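Local coordinates for protein myosin-2 (Saccharomyces cerevisiae, PDB 6IXO) that carries organelles and other cargo along polarized actin cables as a class V myosin, its globular tail domain binding the cargo receptors, at residues E110-V115 and I384-F389; K164-Q169 and T231-Y236. All blocks are in the same frame, centred on the assembly; numbering follows the deposited sequence. Where two conformers were deposited one is given.

Contact 1 of 2, residues E110-V115 and I384-F389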
loop_
_atom_site.group_PDB
_atom_site.type_symbol
_atom_site.label_atom_id
_atom_site.label_comp_id
_atom_site.label_asym_id
_atom_site.label_seq_id
_atom_site.Cartn_x
_atom_site.Cartn_y
_atom_site.Cartn_z
ATOM N N GLU A 110 -9.626 -0.038 -12.083
ATOM C CA GLU A 110 -10.486 -0.509 -13.183
ATOM C C GLU A 110 -11.235 0.697 -13.802
ATOM O O GLU A 110 -11.423 0.784 -15.005
ATOM C CB GLU A 110 -11.487 -1.550 -12.663
ATOM C CG GLU A 110 -12.437 -2.116 -13.732
ATOM C CD GLU A 110 -11.765 -3.221 -14.532
ATOM O OE1 GLU A 110 -10.578 -3.519 -14.259
ATOM O OE2 GLU A 110 -12.438 -3.797 -15.402
ATOM N N LEU A 111 -11.655 1.630 -12.956
ATOM C CA LEU A 111 -12.363 2.829 -13.407
ATOM C C LEU A 111 -11.446 3.702 -14.252
ATOM O O LEU A 111 -11.825 4.210 -15.308
ATOM C CB LEU A 111 -12.861 3.634 -12.214
ATOM C CG LEU A 111 -14.068 3.060 -11.477
ATOM C CD1 LEU A 111 -14.311 3.780 -10.126
ATOM C CD2 LEU A 111 -15.329 3.144 -12.405
ATOM N N TYR A 112 -10.228 3.894 -13.771
ATOM C CA TYR A 112 -9.301 4.763 -14.472
ATOM C C TYR A 112 -9.001 4.149 -15.818
ATOM O O TYR A 112 -8.999 4.817 -16.853
ATOM C CB TYR A 112 -8.018 4.979 -13.629
ATOM C CG TYR A 112 -6.958 5.758 -14.389
ATOM C CD1 TYR A 112 -7.087 7.136 -14.584
ATOM C CD2 TYR A 112 -5.857 5.117 -14.947
ATOM C CE1 TYR A 112 -6.141 7.856 -15.323
ATOM C CE2 TYR A 112 -4.882 5.832 -15.659
ATOM C CZ TYR A 112 -5.037 7.201 -15.856
ATOM O OH TYR A 112 -4.071 7.916 -16.549
ATOM N N SER A 113 -8.815 2.836 -15.817
ATOM C CA SER A 113 -8.495 2.137 -17.042
ATOM C C SER A 113 -9.651 2.250 -18.041
ATOM O O SER A 113 -9.445 2.360 -19.248
ATOM C CB SER A 113 -8.165 0.662 -16.746
ATOM O OG SER A 113 -7.060 0.588 -15.806
ATOM N N PHE A 114 -10.869 2.213 -17.527
ATOM C CA PHE A 114 -12.005 2.396 -18.418
ATOM C C PHE A 114 -11.997 3.786 -19.059
ATOM O O PHE A 114 -12.284 3.933 -20.234
ATOM C CB PHE A 114 -13.335 2.203 -17.694
ATOM C CG PHE A 114 -14.499 2.595 -18.570
ATOM C CD1 PHE A 114 -14.819 1.819 -19.655
ATOM C CD2 PHE A 114 -15.178 3.786 -18.367
ATOM C CE1 PHE A 114 -15.854 2.193 -20.537
ATOM C CE2 PHE A 114 -16.223 4.166 -19.246
ATOM C CZ PHE A 114 -16.541 3.366 -20.317
ATOM N N VAL A 115 -11.732 4.815 -18.254
ATOM C CA VAL A 115 -11.822 6.179 -18.756
ATOM C C VAL A 115 -10.741 6.396 -19.804
ATOM O O VAL A 115 -10.986 7.012 -20.838
ATOM C CB VAL A 115 -11.718 7.203 -17.600
ATOM C CG1 VAL A 115 -11.667 8.628 -18.122
ATOM C CG2 VAL A 115 -12.929 7.024 -16.680
ATOM N N ILE A 384 2.426 2.153 -14.657
ATOM C CA ILE A 384 2.259 0.993 -15.516
ATOM C C ILE A 384 1.051 1.173 -16.448
ATOM O O ILE A 384 0.121 1.960 -16.175
ATOM C CB ILE A 384 2.104 -0.293 -14.703
ATOM C CG1 ILE A 384 0.779 -0.294 -13.970
ATOM C CG2 ILE A 384 3.245 -0.438 -13.650
ATOM C CD1 ILE A 384 0.643 -1.489 -13.064
ATOM N N LYS A 385 1.098 0.432 -17.546
ATOM C CA LYS A 385 0.107 0.516 -18.616
ATOM C C LYS A 385 -1.229 0.145 -18.047
ATOM O O LYS A 385 -1.312 -0.746 -17.203
ATOM C CB LYS A 385 0.484 -0.417 -19.760
ATOM N N THR A 386 -2.282 0.825 -18.477
ATOM C CA THR A 386 -3.603 0.536 -17.933
ATOM C C THR A 386 -4.178 -0.760 -18.457
ATOM O O THR A 386 -3.707 -1.327 -19.458
ATOM C CB THR A 386 -4.609 1.676 -18.214
ATOM O OG1 THR A 386 -4.728 1.905 -19.628
ATOM C CG2 THR A 386 -4.135 2.937 -17.559
ATOM N N ARG A 387 -5.204 -1.216 -17.749
ATOM C CA ARG A 387 -5.925 -2.434 -18.090
ATOM C C ARG A 387 -6.614 -2.296 -19.473
ATOM O O ARG A 387 -7.532 -1.484 -19.649
ATOM C CB ARG A 387 -6.931 -2.756 -16.964
ATOM C CG ARG A 387 -6.273 -2.776 -15.540
ATOM C CD ARG A 387 -7.274 -3.113 -14.386
ATOM N NE ARG A 387 -6.532 -3.538 -13.183
ATOM C CZ ARG A 387 -7.032 -3.702 -11.951
ATOM N NH1 ARG A 387 -8.314 -3.459 -11.683
ATOM N NH2 ARG A 387 -6.218 -4.098 -10.962
ATOM N N LYS A 388 -6.137 -3.042 -20.459
ATOM C CA LYS A 388 -6.797 -3.025 -21.779
ATOM C C LYS A 388 -8.230 -3.511 -21.615
ATOM O O LYS A 388 -8.467 -4.544 -20.998
ATOM C CB LYS A 388 -6.048 -3.883 -22.800
ATOM C CG LYS A 388 -4.571 -3.521 -22.943
ATOM C CD LYS A 388 -4.354 -2.045 -23.315
ATOM C CE LYS A 388 -4.573 -1.788 -24.813
ATOM N NZ LYS A 388 -3.985 -0.480 -25.239
ATOM N N PHE A 389 -9.195 -2.755 -22.127
ATOM C CA PHE A 389 -10.581 -3.067 -21.820
ATOM C C PHE A 389 -11.256 -3.934 -22.853
ATOM O O PHE A 389 -11.412 -3.550 -24.012
ATOM C CB PHE A 389 -11.381 -1.782 -21.611
ATOM C CG PHE A 389 -11.744 -1.564 -20.190
ATOM C CD1 PHE A 389 -12.994 -1.927 -19.722
ATOM C CD2 PHE A 389 -10.799 -1.080 -19.287
ATOM C CE1 PHE A 389 -13.316 -1.774 -18.380
ATOM C CE2 PHE A 389 -11.109 -0.925 -17.946
ATOM C CZ PHE A 389 -12.372 -1.268 -17.491
HETATM O O HOH W 1 -7.181 1.135 -20.536
#

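Contact 2 of 2, residues K164-Q169 and T231-Y236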
loop_
_atom_site.group_PDB
_atom_site.type_symbol
_atom_site.label_atom_id
_atom_site.label_comp_id
_atom_site.label_asym_id
_atom_site.label_seq_id
_atom_site.Cartn_x
_atom_site.Cartn_y
_atom_site.Cartn_z
ATOM N N LYS A 164 -0.409 5.455 4.291
ATOM C CA LYS A 164 -0.151 6.100 5.579
ATOM C C LYS A 164 -0.794 5.334 6.723
ATOM O O LYS A 164 -0.196 5.156 7.790
ATOM C CB LYS A 164 -0.650 7.551 5.569
ATOM C CG LYS A 164 -0.575 8.195 6.984
ATOM C CD LYS A 164 -0.973 9.709 6.962
ATOM C CE LYS A 164 -0.073 10.528 6.001
ATOM N NZ LYS A 164 1.408 10.560 6.407
ATOM N N LYS A 165 -2.010 4.856 6.518
ATOM C CA LYS A 165 -2.664 4.046 7.545
ATOM C C LYS A 165 -1.901 2.753 7.807
ATOM O O LYS A 165 -1.794 2.325 8.963
ATOM C CB LYS A 165 -4.125 3.713 7.145
ATOM C CG LYS A 165 -5.101 4.908 7.312
ATOM C CD LYS A 165 -6.431 4.585 6.502
ATOM C CE LYS A 165 -7.398 5.787 6.617
ATOM N NZ LYS A 165 -7.893 5.942 7.992
ATOM N N LEU A 166 -1.381 2.140 6.747
ATOM C CA LEU A 166 -0.529 0.961 6.911
ATOM C C LEU A 166 0.702 1.271 7.767
ATOM O O LEU A 166 1.047 0.491 8.637
ATOM C CB LEU A 166 -0.047 0.424 5.562
ATOM C CG LEU A 166 -1.190 -0.150 4.693
ATOM C CD1 LEU A 166 -0.526 -0.655 3.434
ATOM C CD2 LEU A 166 -1.952 -1.330 5.354
ATOM N N GLN A 167 1.370 2.381 7.478
ATOM C CA GLN A 167 2.515 2.792 8.293
ATOM C C GLN A 167 2.155 2.937 9.762
ATOM O O GLN A 167 2.926 2.496 10.635
ATOM C CB GLN A 167 3.099 4.114 7.779
ATOM C CG GLN A 167 3.759 3.986 6.378
ATOM C CD GLN A 167 4.561 5.229 6.012
ATOM O OE1 GLN A 167 4.177 6.331 6.339
ATOM N NE2 GLN A 167 5.692 5.038 5.354
ATOM N N LYS A 168 1.023 3.580 10.061
ATOM C CA LYS A 168 0.640 3.746 11.471
ATOM C C LYS A 168 0.402 2.406 12.159
ATOM O O LYS A 168 0.712 2.254 13.329
ATOM C CB LYS A 168 -0.612 4.615 11.611
ATOM C CG LYS A 168 -0.491 5.991 10.967
ATOM C CD LYS A 168 0.617 6.827 11.595
ATOM C CE LYS A 168 0.725 8.221 10.929
ATOM N NZ LYS A 168 -0.477 9.086 11.152
ATOM N N GLN A 169 -0.208 1.448 11.466
ATOM C CA GLN A 169 -0.394 0.120 12.056
ATOM C C GLN A 169 0.936 -0.507 12.339
ATOM O O GLN A 169 1.100 -1.185 13.354
ATOM C CB GLN A 169 -1.193 -0.818 11.121
ATOM C CG GLN A 169 -2.686 -0.525 11.135
ATOM C CD GLN A 169 -3.545 -1.731 10.717
ATOM O OE1 GLN A 169 -3.026 -2.738 10.227
ATOM N NE2 GLN A 169 -4.866 -1.635 10.942
ATOM N N THR A 231 8.123 -2.466 -0.190
ATOM C CA THR A 231 9.417 -1.788 -0.079
ATOM C C THR A 231 9.294 -0.529 0.789
ATOM O O THR A 231 10.153 -0.210 1.644
ATOM C CB THR A 231 9.940 -1.416 -1.489
ATOM O OG1 THR A 231 10.347 -2.614 -2.162
ATOM C CG2 THR A 231 11.120 -0.457 -1.393
ATOM N N THR A 232 8.217 0.222 0.542
ATOM C CA THR A 232 7.964 1.437 1.369
ATOM C C THR A 232 7.790 1.043 2.835
ATOM O O THR A 232 8.374 1.648 3.741
ATOM C CB THR A 232 6.705 2.207 0.885
ATOM O OG1 THR A 232 6.922 2.658 -0.448
ATOM C CG2 THR A 232 6.412 3.437 1.789
ATOM N N LEU A 233 7.043 -0.020 3.080
ATOM C CA LEU A 233 6.783 -0.396 4.476
ATOM C C LEU A 233 8.013 -0.989 5.190
ATOM O O LEU A 233 8.229 -0.725 6.389
ATOM C CB LEU A 233 5.622 -1.390 4.546
ATOM C CG LEU A 233 4.273 -0.748 4.127
ATOM C CD1 LEU A 233 3.161 -1.789 4.138
ATOM C CD2 LEU A 233 3.848 0.483 5.005
ATOM N N LEU A 234 8.789 -1.802 4.480
ATOM C CA LEU A 234 10.026 -2.359 5.050
ATOM C C LEU A 234 11.035 -1.267 5.393
ATOM O O LEU A 234 11.666 -1.291 6.463
ATOM C CB LEU A 234 10.675 -3.345 4.064
ATOM C CG LEU A 234 9.868 -4.625 3.859
ATOM C CD1 LEU A 234 10.462 -5.436 2.720
ATOM C CD2 LEU A 234 9.796 -5.468 5.172
ATOM N N ASN A 235 11.241 -0.331 4.466
ATOM C CA ASN A 235 12.105 0.823 4.771
ATOM C C ASN A 235 11.649 1.560 6.020
ATOM O O ASN A 235 12.483 2.028 6.841
ATOM C CB ASN A 235 12.153 1.820 3.617
ATOM C CG ASN A 235 13.068 1.350 2.509
ATOM O OD1 ASN A 235 14.127 0.829 2.792
ATOM N ND2 ASN A 235 12.678 1.575 1.244
ATOM N N TYR A 236 10.331 1.677 6.131
ATOM C CA TYR A 236 9.690 2.343 7.257
ATOM C C TYR A 236 9.981 1.578 8.564
ATOM O O TYR A 236 10.394 2.158 9.557
ATOM C CB TYR A 236 8.180 2.425 7.058
ATOM C CG TYR A 236 7.504 3.342 8.077
ATOM C CD1 TYR A 236 7.608 4.731 7.963
ATOM C CD2 TYR A 236 6.732 2.818 9.111
ATOM C CE1 TYR A 236 6.974 5.600 8.907
ATOM C CE2 TYR A 236 6.044 3.671 10.040
ATOM C CZ TYR A 236 6.212 5.039 9.942
ATOM O OH TYR A 236 5.547 5.853 10.819
HETATM O O HOH W 2 3.735 7.364 9.188
#

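Contact 1 of 2, residues E110-V115 and I384-F389
Arg387 lies along helix 97-124 and meets Ser113 and Glu110 in turn. Its CB sits 3.6 Å from Ser113 CB. CG lies beside the backbone N (chi1 -52°) and near Ser113 OG, and the chain beyond it is extended. This runs CD past Glu110 OE1 at 3.3 Å. At the tip, NH1 makes a salt bridge with Glu110 OE1, a weak bond of 3.4 Å. The main partner of Glu110 is Arg56, bound by OE2, and Arg387 NH2 also bridges to Glu222. The backbone N of Arg387 gives a weak hydrogen bond to Ser113 OG, which also bonds Arg109 O. This is the all-helical globular tail of the myosin. Here an irregular loop between helices 336-350 and 403-415 runs over helix 97-124. One water donates to Ser113 O and Arg387 O and accepts from Thr386 OG1. Thr386 CG2 rests 3.5 Å from Tyr112 CE2. Phe389 lays its ring against the helix backbone at Phe114. Phe114 CB points at the ring face, a CH-pi contact of 4.0 Å to the centroid. The Phe114 ring turns its edge to the same ring in a T-shaped pair, planes at 70°. Ile59 of helix 53-67 touches both phenylalanine side chains.

Contact 2 of 2, residues K164-Q169 and T231-Y236
Gln167 lies flat over one face of the Tyr236 ring. Its CG is anti to the carbonyl carbon, and the chain extended beyond it brings the amide over the ring. Rotation about CG-CD leaves the two planes 24° apart. CD sits 3.6 Å over the ring plane, nearer its border than its centre. NE2 reaches 3.3 Å from Tyr236 CD1, and its hydrogen bond goes to Glu373 O. Gln167 CB makes a CH-pi contact with the same ring, 3.9 Å from the centroid. Tyr236 CG is anti to its own backbone N (chi1 -169°), and the ring extends across to helix 134-180. The two helices belong to the helical bundle of the cargo-binding tail. Their segments run in roughly the same direction, with axes 10.4 Å apart and crossing at -34°. A water donates to Gln167 OE1 and bonds Tyr236 OH, which also has a weak bond to Gln171. An alanine at Tyr236 would probably leave the Gln167 amide without its stacking surface and the water without one of its partners. Leu233 packs beside this stack. Its CD2 meets Gln167 CG at 3.8 Å, while CD1 meets Leu166 CD1 at 3.9 Å. Ile212 of helix 202-218 also touches Leu233.

From the N terminus, the chain passes five helices before helix 97-124, which supplies one side of contact 1. Helix 134-180 comes next and brings the first segment of contact 2. The chain then passes through helix 202-218 to helix 223-247, where contact 2 closes a loop with 61 residues between its segments. Contact 1 closes much later, when the loop after helix 336-350 returns to helix 97-124 across 268 intervening residues. The shorter loop thus lies wholly within the longer one, and the two do not cross. Contact 2 joins two helices near the chain centre. Contact 1 ties a late loop to an early helix. Their centres are 27 Å apart, and their nearest atoms about 14 Å.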